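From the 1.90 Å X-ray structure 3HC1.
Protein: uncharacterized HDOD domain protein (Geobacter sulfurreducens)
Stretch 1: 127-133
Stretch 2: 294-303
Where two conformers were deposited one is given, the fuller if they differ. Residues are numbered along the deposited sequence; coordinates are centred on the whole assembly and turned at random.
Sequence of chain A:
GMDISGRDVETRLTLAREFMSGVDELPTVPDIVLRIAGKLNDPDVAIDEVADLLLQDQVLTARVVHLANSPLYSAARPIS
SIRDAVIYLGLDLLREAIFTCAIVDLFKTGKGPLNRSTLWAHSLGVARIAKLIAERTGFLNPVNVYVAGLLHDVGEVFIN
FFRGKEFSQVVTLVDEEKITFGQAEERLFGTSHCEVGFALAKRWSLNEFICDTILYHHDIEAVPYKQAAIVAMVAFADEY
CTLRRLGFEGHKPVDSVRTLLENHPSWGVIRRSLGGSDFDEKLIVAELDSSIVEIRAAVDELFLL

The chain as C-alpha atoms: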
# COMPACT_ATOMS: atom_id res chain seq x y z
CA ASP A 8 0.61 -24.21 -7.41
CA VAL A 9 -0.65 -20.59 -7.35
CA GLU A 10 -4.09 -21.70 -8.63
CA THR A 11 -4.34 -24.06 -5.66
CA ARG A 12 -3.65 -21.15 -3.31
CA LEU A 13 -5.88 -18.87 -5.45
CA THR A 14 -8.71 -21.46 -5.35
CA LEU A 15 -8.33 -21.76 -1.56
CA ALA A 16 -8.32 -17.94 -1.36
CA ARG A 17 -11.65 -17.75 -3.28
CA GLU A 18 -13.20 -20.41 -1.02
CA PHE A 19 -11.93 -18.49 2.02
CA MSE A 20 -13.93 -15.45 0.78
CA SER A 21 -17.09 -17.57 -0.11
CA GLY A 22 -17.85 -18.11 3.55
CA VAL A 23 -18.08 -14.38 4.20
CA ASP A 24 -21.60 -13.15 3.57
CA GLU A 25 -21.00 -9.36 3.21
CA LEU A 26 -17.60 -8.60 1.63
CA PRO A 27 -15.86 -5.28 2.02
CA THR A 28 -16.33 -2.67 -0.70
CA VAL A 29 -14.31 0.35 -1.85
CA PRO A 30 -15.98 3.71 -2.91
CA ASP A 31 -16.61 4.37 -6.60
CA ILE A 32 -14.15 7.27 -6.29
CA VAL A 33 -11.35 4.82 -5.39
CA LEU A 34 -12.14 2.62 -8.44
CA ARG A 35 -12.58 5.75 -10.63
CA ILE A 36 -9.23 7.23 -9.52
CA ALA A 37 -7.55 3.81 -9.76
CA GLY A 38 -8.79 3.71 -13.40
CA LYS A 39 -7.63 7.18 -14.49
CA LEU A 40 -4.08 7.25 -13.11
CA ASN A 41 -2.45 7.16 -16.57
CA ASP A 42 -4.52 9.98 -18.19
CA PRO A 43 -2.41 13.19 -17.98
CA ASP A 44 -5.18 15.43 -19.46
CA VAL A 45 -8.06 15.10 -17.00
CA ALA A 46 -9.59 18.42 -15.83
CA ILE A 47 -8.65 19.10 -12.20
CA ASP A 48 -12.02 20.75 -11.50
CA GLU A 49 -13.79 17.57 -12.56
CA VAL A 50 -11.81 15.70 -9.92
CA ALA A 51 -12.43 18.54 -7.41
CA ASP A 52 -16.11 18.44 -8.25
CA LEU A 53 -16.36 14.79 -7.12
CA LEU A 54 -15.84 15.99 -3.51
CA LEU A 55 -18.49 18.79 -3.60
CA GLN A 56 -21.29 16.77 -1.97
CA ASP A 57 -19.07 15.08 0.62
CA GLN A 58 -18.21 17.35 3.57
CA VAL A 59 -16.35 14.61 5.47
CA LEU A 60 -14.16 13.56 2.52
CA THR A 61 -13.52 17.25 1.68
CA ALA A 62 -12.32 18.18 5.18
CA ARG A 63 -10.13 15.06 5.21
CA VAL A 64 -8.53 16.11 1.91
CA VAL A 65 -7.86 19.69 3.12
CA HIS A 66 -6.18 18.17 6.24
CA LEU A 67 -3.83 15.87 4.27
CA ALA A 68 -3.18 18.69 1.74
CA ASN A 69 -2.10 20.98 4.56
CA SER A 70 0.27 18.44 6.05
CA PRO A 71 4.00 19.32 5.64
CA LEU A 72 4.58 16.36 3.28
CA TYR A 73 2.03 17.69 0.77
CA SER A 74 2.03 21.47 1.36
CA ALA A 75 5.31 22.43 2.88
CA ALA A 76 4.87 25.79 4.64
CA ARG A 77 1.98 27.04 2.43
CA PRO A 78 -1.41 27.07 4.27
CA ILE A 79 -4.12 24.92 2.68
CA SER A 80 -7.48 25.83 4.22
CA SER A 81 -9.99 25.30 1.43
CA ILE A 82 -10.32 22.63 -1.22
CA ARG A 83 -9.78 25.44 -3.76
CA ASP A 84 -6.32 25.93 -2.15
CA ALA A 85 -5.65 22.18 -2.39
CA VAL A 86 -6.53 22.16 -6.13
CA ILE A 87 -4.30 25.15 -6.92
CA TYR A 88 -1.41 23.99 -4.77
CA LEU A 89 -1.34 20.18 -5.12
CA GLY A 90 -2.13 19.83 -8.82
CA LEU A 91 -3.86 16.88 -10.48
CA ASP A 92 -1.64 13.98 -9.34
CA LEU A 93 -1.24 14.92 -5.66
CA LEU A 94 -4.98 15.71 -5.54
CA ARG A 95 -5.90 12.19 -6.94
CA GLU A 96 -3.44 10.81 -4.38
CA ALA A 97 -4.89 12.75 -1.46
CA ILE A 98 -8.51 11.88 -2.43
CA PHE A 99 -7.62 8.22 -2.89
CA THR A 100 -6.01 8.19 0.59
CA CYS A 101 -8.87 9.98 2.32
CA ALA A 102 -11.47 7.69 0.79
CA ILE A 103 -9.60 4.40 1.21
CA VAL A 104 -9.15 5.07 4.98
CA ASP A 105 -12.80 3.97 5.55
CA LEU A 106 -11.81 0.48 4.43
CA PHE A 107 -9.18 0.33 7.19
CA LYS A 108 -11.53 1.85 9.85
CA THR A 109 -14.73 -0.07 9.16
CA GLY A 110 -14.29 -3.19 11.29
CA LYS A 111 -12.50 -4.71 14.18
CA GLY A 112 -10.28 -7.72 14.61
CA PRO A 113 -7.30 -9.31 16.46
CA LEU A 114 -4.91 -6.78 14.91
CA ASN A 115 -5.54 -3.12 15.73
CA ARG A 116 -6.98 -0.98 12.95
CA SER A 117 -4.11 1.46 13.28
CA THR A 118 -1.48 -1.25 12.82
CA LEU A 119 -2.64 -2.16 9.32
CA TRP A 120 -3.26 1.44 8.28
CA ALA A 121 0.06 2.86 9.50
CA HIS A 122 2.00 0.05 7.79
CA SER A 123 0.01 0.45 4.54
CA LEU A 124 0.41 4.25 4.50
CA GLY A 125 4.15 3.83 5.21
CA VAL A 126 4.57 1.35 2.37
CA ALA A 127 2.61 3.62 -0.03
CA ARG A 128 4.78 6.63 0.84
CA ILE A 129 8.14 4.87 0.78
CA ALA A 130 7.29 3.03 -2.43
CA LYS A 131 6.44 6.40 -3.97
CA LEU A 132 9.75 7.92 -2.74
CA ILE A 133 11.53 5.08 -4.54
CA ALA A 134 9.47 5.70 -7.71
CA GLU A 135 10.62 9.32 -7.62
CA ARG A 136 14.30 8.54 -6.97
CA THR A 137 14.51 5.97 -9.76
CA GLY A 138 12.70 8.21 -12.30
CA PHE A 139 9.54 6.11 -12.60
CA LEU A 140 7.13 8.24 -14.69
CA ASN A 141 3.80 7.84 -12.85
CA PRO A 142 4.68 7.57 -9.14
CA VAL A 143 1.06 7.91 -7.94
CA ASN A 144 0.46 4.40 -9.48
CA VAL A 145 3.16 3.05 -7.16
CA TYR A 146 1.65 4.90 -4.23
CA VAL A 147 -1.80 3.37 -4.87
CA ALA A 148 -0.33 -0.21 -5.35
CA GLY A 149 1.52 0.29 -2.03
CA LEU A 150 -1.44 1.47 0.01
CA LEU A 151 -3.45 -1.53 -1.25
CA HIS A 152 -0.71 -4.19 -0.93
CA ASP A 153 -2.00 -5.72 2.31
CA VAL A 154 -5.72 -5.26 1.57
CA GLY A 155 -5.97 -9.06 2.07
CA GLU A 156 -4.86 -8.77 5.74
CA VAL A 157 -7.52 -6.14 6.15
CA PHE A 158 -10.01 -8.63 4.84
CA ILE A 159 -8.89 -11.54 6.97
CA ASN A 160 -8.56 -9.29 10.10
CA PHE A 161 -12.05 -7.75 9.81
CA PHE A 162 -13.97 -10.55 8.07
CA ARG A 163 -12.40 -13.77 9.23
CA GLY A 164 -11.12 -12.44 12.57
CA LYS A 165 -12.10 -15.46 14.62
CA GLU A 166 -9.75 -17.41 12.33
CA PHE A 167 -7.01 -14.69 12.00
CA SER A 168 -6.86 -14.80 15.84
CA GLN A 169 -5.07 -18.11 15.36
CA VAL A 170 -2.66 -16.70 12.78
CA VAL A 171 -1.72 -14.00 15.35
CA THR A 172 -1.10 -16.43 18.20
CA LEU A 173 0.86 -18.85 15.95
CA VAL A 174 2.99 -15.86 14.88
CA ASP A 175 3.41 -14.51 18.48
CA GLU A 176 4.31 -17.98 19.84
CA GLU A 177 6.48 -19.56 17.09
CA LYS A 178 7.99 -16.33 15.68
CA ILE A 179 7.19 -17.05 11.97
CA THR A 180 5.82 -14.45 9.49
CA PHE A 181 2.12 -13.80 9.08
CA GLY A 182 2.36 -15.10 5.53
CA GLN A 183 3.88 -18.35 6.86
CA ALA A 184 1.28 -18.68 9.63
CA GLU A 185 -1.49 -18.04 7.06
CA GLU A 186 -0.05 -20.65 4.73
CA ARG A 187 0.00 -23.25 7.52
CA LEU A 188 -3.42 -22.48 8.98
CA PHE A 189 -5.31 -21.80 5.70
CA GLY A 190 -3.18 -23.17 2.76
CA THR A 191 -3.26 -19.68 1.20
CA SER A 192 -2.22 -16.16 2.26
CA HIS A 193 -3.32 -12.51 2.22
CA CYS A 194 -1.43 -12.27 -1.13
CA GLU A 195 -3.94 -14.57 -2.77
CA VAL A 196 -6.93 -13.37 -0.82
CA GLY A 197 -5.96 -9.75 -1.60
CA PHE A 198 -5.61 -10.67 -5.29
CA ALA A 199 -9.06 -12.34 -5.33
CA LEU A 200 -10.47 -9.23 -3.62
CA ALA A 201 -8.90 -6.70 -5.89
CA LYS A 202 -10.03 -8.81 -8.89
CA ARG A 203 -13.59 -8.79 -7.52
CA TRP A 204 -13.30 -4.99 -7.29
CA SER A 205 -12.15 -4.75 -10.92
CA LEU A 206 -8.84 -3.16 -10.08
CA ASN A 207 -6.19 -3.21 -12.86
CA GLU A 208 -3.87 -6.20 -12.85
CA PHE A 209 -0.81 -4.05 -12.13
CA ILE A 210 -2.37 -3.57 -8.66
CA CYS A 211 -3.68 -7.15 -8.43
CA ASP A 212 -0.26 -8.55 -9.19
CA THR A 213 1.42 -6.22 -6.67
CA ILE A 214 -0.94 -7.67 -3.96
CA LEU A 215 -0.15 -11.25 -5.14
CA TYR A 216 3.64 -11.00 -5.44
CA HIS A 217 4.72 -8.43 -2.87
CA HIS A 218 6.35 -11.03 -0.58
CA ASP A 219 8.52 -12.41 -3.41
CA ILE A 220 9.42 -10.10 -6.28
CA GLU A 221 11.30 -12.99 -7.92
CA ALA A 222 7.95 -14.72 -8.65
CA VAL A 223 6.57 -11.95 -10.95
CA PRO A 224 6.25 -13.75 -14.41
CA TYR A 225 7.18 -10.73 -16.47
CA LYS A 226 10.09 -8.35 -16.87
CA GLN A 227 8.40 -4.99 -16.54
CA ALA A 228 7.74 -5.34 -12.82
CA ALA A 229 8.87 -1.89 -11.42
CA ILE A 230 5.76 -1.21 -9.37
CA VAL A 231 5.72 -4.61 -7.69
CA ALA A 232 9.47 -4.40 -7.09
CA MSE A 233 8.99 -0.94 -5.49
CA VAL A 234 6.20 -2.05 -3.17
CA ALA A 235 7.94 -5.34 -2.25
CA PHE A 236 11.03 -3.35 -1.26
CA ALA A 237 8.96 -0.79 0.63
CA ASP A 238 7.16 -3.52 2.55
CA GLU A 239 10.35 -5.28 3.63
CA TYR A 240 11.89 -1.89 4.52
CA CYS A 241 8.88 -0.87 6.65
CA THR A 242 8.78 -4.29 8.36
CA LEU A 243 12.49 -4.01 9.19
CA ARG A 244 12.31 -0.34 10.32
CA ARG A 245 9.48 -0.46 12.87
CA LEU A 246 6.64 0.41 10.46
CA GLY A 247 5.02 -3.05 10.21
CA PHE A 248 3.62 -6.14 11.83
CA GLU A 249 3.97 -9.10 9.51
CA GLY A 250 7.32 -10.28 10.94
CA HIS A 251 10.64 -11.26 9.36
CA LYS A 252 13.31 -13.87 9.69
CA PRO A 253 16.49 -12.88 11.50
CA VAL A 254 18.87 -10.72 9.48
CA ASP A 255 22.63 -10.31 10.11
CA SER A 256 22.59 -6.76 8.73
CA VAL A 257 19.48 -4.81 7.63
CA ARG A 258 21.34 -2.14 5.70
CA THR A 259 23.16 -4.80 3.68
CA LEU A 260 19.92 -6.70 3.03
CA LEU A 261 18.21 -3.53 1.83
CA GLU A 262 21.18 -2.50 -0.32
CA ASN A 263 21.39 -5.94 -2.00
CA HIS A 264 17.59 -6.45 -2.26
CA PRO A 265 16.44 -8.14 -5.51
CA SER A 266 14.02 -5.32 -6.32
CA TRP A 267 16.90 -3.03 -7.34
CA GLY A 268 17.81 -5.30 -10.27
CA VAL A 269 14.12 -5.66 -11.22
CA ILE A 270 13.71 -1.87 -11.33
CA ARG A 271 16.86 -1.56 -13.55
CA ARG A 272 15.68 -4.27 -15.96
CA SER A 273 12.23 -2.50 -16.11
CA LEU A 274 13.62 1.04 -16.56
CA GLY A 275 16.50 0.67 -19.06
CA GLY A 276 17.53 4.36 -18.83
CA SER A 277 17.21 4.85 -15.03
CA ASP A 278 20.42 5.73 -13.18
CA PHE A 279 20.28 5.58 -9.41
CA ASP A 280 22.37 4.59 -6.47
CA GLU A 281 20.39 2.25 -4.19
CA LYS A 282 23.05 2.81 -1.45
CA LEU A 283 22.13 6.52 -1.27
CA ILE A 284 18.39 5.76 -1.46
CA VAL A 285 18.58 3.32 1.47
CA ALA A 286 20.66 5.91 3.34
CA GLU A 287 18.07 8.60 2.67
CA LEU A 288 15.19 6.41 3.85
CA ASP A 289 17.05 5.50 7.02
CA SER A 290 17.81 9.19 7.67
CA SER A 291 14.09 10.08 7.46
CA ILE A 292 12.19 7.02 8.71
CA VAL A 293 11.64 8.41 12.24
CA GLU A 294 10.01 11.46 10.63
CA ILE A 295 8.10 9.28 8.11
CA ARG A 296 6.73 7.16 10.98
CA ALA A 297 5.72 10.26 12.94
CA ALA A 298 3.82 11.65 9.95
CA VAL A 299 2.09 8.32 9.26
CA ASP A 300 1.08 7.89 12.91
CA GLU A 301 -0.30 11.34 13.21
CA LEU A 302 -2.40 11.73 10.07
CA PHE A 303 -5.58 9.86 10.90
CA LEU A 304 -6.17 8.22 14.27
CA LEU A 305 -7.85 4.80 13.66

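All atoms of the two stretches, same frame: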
# COMPACT_ATOMS: atom_id res chain seq x y z
N ALA A 127 3.00 2.75 1.07
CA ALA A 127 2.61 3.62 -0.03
C ALA A 127 3.66 4.73 -0.20
O ALA A 127 4.15 4.99 -1.33
CB ALA A 127 1.22 4.25 0.22
N ARG A 128 3.94 5.43 0.89
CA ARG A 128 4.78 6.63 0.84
C ARG A 128 6.22 6.33 0.48
O ARG A 128 6.85 7.07 -0.29
CB ARG A 128 4.73 7.40 2.15
CG ARG A 128 3.45 8.14 2.35
CD ARG A 128 3.37 8.88 3.69
NE ARG A 128 2.12 9.58 3.79
CZ ARG A 128 1.74 10.36 4.81
NH1 ARG A 128 2.52 10.56 5.86
NH2 ARG A 128 0.56 10.95 4.75
N ILE A 129 6.77 5.28 1.08
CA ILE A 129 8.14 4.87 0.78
C ILE A 129 8.25 4.33 -0.63
O ILE A 129 9.22 4.65 -1.34
CB ILE A 129 8.69 3.84 1.82
CG1 ILE A 129 8.96 4.62 3.11
CG2 ILE A 129 9.99 3.12 1.29
CD1 ILE A 129 9.13 3.86 4.32
N ALA A 130 7.28 3.51 -1.05
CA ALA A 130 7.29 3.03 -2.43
C ALA A 130 7.24 4.20 -3.42
O ALA A 130 7.93 4.16 -4.43
CB ALA A 130 6.18 2.09 -2.67
N LYS A 131 6.49 5.25 -3.10
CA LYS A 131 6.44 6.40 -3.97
C LYS A 131 7.78 7.10 -3.99
O LYS A 131 8.23 7.45 -5.07
CB LYS A 131 5.35 7.38 -3.62
CG LYS A 131 5.10 8.37 -4.78
CD LYS A 131 4.10 9.43 -4.42
CE LYS A 131 3.93 10.44 -5.57
NZ LYS A 131 3.12 11.64 -5.16
N LEU A 132 8.42 7.27 -2.81
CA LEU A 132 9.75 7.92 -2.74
C LEU A 132 10.73 7.21 -3.69
O LEU A 132 11.47 7.88 -4.45
CB LEU A 132 10.32 7.94 -1.33
CG LEU A 132 9.66 8.86 -0.30
CD1 LEU A 132 10.08 8.46 1.11
CD2 LEU A 132 9.97 10.35 -0.60
N ILE A 133 10.71 5.86 -3.65
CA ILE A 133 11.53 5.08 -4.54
C ILE A 133 11.22 5.34 -6.04
O ILE A 133 12.16 5.46 -6.88
CB ILE A 133 11.53 3.59 -4.17
CG1 ILE A 133 12.14 3.43 -2.76
CG2 ILE A 133 12.32 2.77 -5.22
CD1 ILE A 133 11.73 2.19 -2.03
N GLU A 294 10.95 10.44 11.12
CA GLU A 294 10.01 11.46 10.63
C GLU A 294 8.86 10.87 9.81
O GLU A 294 7.69 11.25 10.01
CB GLU A 294 10.75 12.50 9.83
CG GLU A 294 11.55 13.41 10.72
CD GLU A 294 12.70 14.08 10.02
OE1 GLU A 294 13.58 13.36 9.47
OE2 GLU A 294 12.74 15.33 10.06
N ILE A 295 9.17 9.91 8.95
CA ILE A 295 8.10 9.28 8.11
C ILE A 295 7.07 8.59 9.03
O ILE A 295 5.86 8.82 8.94
CB ILE A 295 8.69 8.28 7.09
CG1 ILE A 295 9.43 9.02 5.97
CG2 ILE A 295 7.59 7.40 6.49
CD1 ILE A 295 10.45 8.12 5.24
N ARG A 296 7.58 7.83 10.00
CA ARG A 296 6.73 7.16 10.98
C ARG A 296 5.89 8.13 11.80
O ARG A 296 4.72 7.84 12.07
CB ARG A 296 7.57 6.28 11.92
CG ARG A 296 8.13 5.05 11.29
CD ARG A 296 8.45 3.94 12.33
NE ARG A 296 9.40 4.37 13.33
CZ ARG A 296 10.74 4.26 13.26
NH1 ARG A 296 11.38 3.69 12.24
NH2 ARG A 296 11.46 4.73 14.28
N ALA A 297 6.48 9.23 12.23
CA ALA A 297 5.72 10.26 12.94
C ALA A 297 4.54 10.79 12.10
O ALA A 297 3.40 10.94 12.60
CB ALA A 297 6.62 11.41 13.39
N ALA A 298 4.80 11.07 10.83
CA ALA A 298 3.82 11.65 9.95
C ALA A 298 2.68 10.62 9.74
O ALA A 298 1.47 10.90 9.96
CB ALA A 298 4.48 12.05 8.62
N VAL A 299 3.06 9.40 9.38
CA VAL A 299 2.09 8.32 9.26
C VAL A 299 1.20 8.19 10.50
O VAL A 299 -0.04 8.15 10.38
CB VAL A 299 2.78 6.97 8.96
CG1 VAL A 299 1.82 5.84 9.14
CG2 VAL A 299 3.31 6.96 7.54
N ASP A 300 1.82 8.18 11.68
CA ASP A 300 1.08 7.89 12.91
C ASP A 300 0.14 9.00 13.24
O ASP A 300 -0.88 8.79 13.89
CB ASP A 300 2.05 7.70 14.07
CG ASP A 300 2.70 6.33 14.08
OD1 ASP A 300 2.33 5.41 13.30
OD2 ASP A 300 3.60 6.16 14.93
N GLU A 301 0.47 10.20 12.80
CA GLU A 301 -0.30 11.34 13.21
C GLU A 301 -1.48 11.67 12.31
O GLU A 301 -2.41 12.31 12.77
CB GLU A 301 0.63 12.53 13.38
CG GLU A 301 1.47 12.40 14.68
CD GLU A 301 2.86 13.04 14.58
OE1 GLU A 301 3.00 14.09 13.91
OE2 GLU A 301 3.80 12.47 15.17
N LEU A 302 -1.50 11.16 11.08
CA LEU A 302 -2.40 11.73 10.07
C LEU A 302 -3.87 11.52 10.39
O LEU A 302 -4.63 12.49 10.52
CB LEU A 302 -2.11 11.17 8.68
CG LEU A 302 -3.10 11.63 7.60
CD1 LEU A 302 -2.91 13.10 7.30
CD2 LEU A 302 -2.95 10.77 6.37
N PHE A 303 -4.26 10.25 10.44
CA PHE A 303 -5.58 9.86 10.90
C PHE A 303 -5.30 8.93 12.07
O PHE A 303 -4.33 8.13 12.04
CB PHE A 303 -6.39 9.11 9.82
CG PHE A 303 -6.68 9.91 8.56
CD1 PHE A 303 -7.39 11.11 8.61
CD2 PHE A 303 -6.29 9.43 7.30
CE1 PHE A 303 -7.67 11.83 7.45
CE2 PHE A 303 -6.57 10.13 6.13
CZ PHE A 303 -7.26 11.34 6.21
O HOH W 1 5.12 9.77 6.16

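The most unusual feature of this contact is that a single extended arginine supplies the largest share of it, yet makes no direct hydrogen bond across the interface. Arg 128 has 92 Å² covered by the second stretch, out of 258 Å² buried on both sides together, and its polar link to the other helix runs through one water. Water 1 accepts from Arg 128 NH1 at 2.7 Å and donates to Ile 295 O at 3.0 Å. That carbonyl also receives the helical bond from Val 299 N, at 2.9 Å from Ile 295 O, so the water joins an acceptor already in use rather than replacing a backbone bond.

The backbones stand well apart. The two helix axes come no closer than 11.7 Å, and their N-to-C directions differ by 134°, an oblique arrangement nearer antiparallel than parallel. The closest CA pair, Arg 128 CA to Ile 295 CA, is separated by 8.4 Å. At this spacing side chains must bridge the gap, and Arg 128 does so nearly fully stretched: chi1 is m at -74°, while chi2 and chi3 are both t, at 178° and 179°, and chi4 is -178°. Its CA-to-CB bond points toward the second helix, and the straight chain carries the guanidinium along that helix's flank.

There the group meets mainly carbon. Ala 298 CB lies at its edge, near its plane, 3.7 Å from Arg 128 NH1; the small methyl leaves the guanidinium close to the helix backbone. Val 299 N is also 3.7 Å from Arg 128 NH1, but this is a contact between two nitrogen donors, and the amide is already committed to Ile 295 O. The Val 299 side chain approaches through CG2, 4.1 Å from Arg 128 NH1. Farther along the chain, Leu 302 CD2 reaches to 3.9 Å from Arg 128 NH2, an oblique van der Waals approach with Leu 302 in the t, p rotamer.

The other part of the interface is apolar and centres on Ile 295, which points toward the first helix and has 61 Å² covered. Ile 295 CD1 lies 4.2 Å from Leu 132 CD1 and 4.4 Å from Ile 129 CG1. Leu 132, one turn beyond Arg 128, also points toward the second helix; Ile 129 leaves its backbone sideways, but its end comes nearer. These separations indicate rather loose hydrophobic packing, in which shielding methyl and methylene groups from solvent is the plausible gain. Ile 295 thus serves both chemistries, its side chain packing against aliphatic groups while its carbonyl takes the water-mediated link to Arg 128.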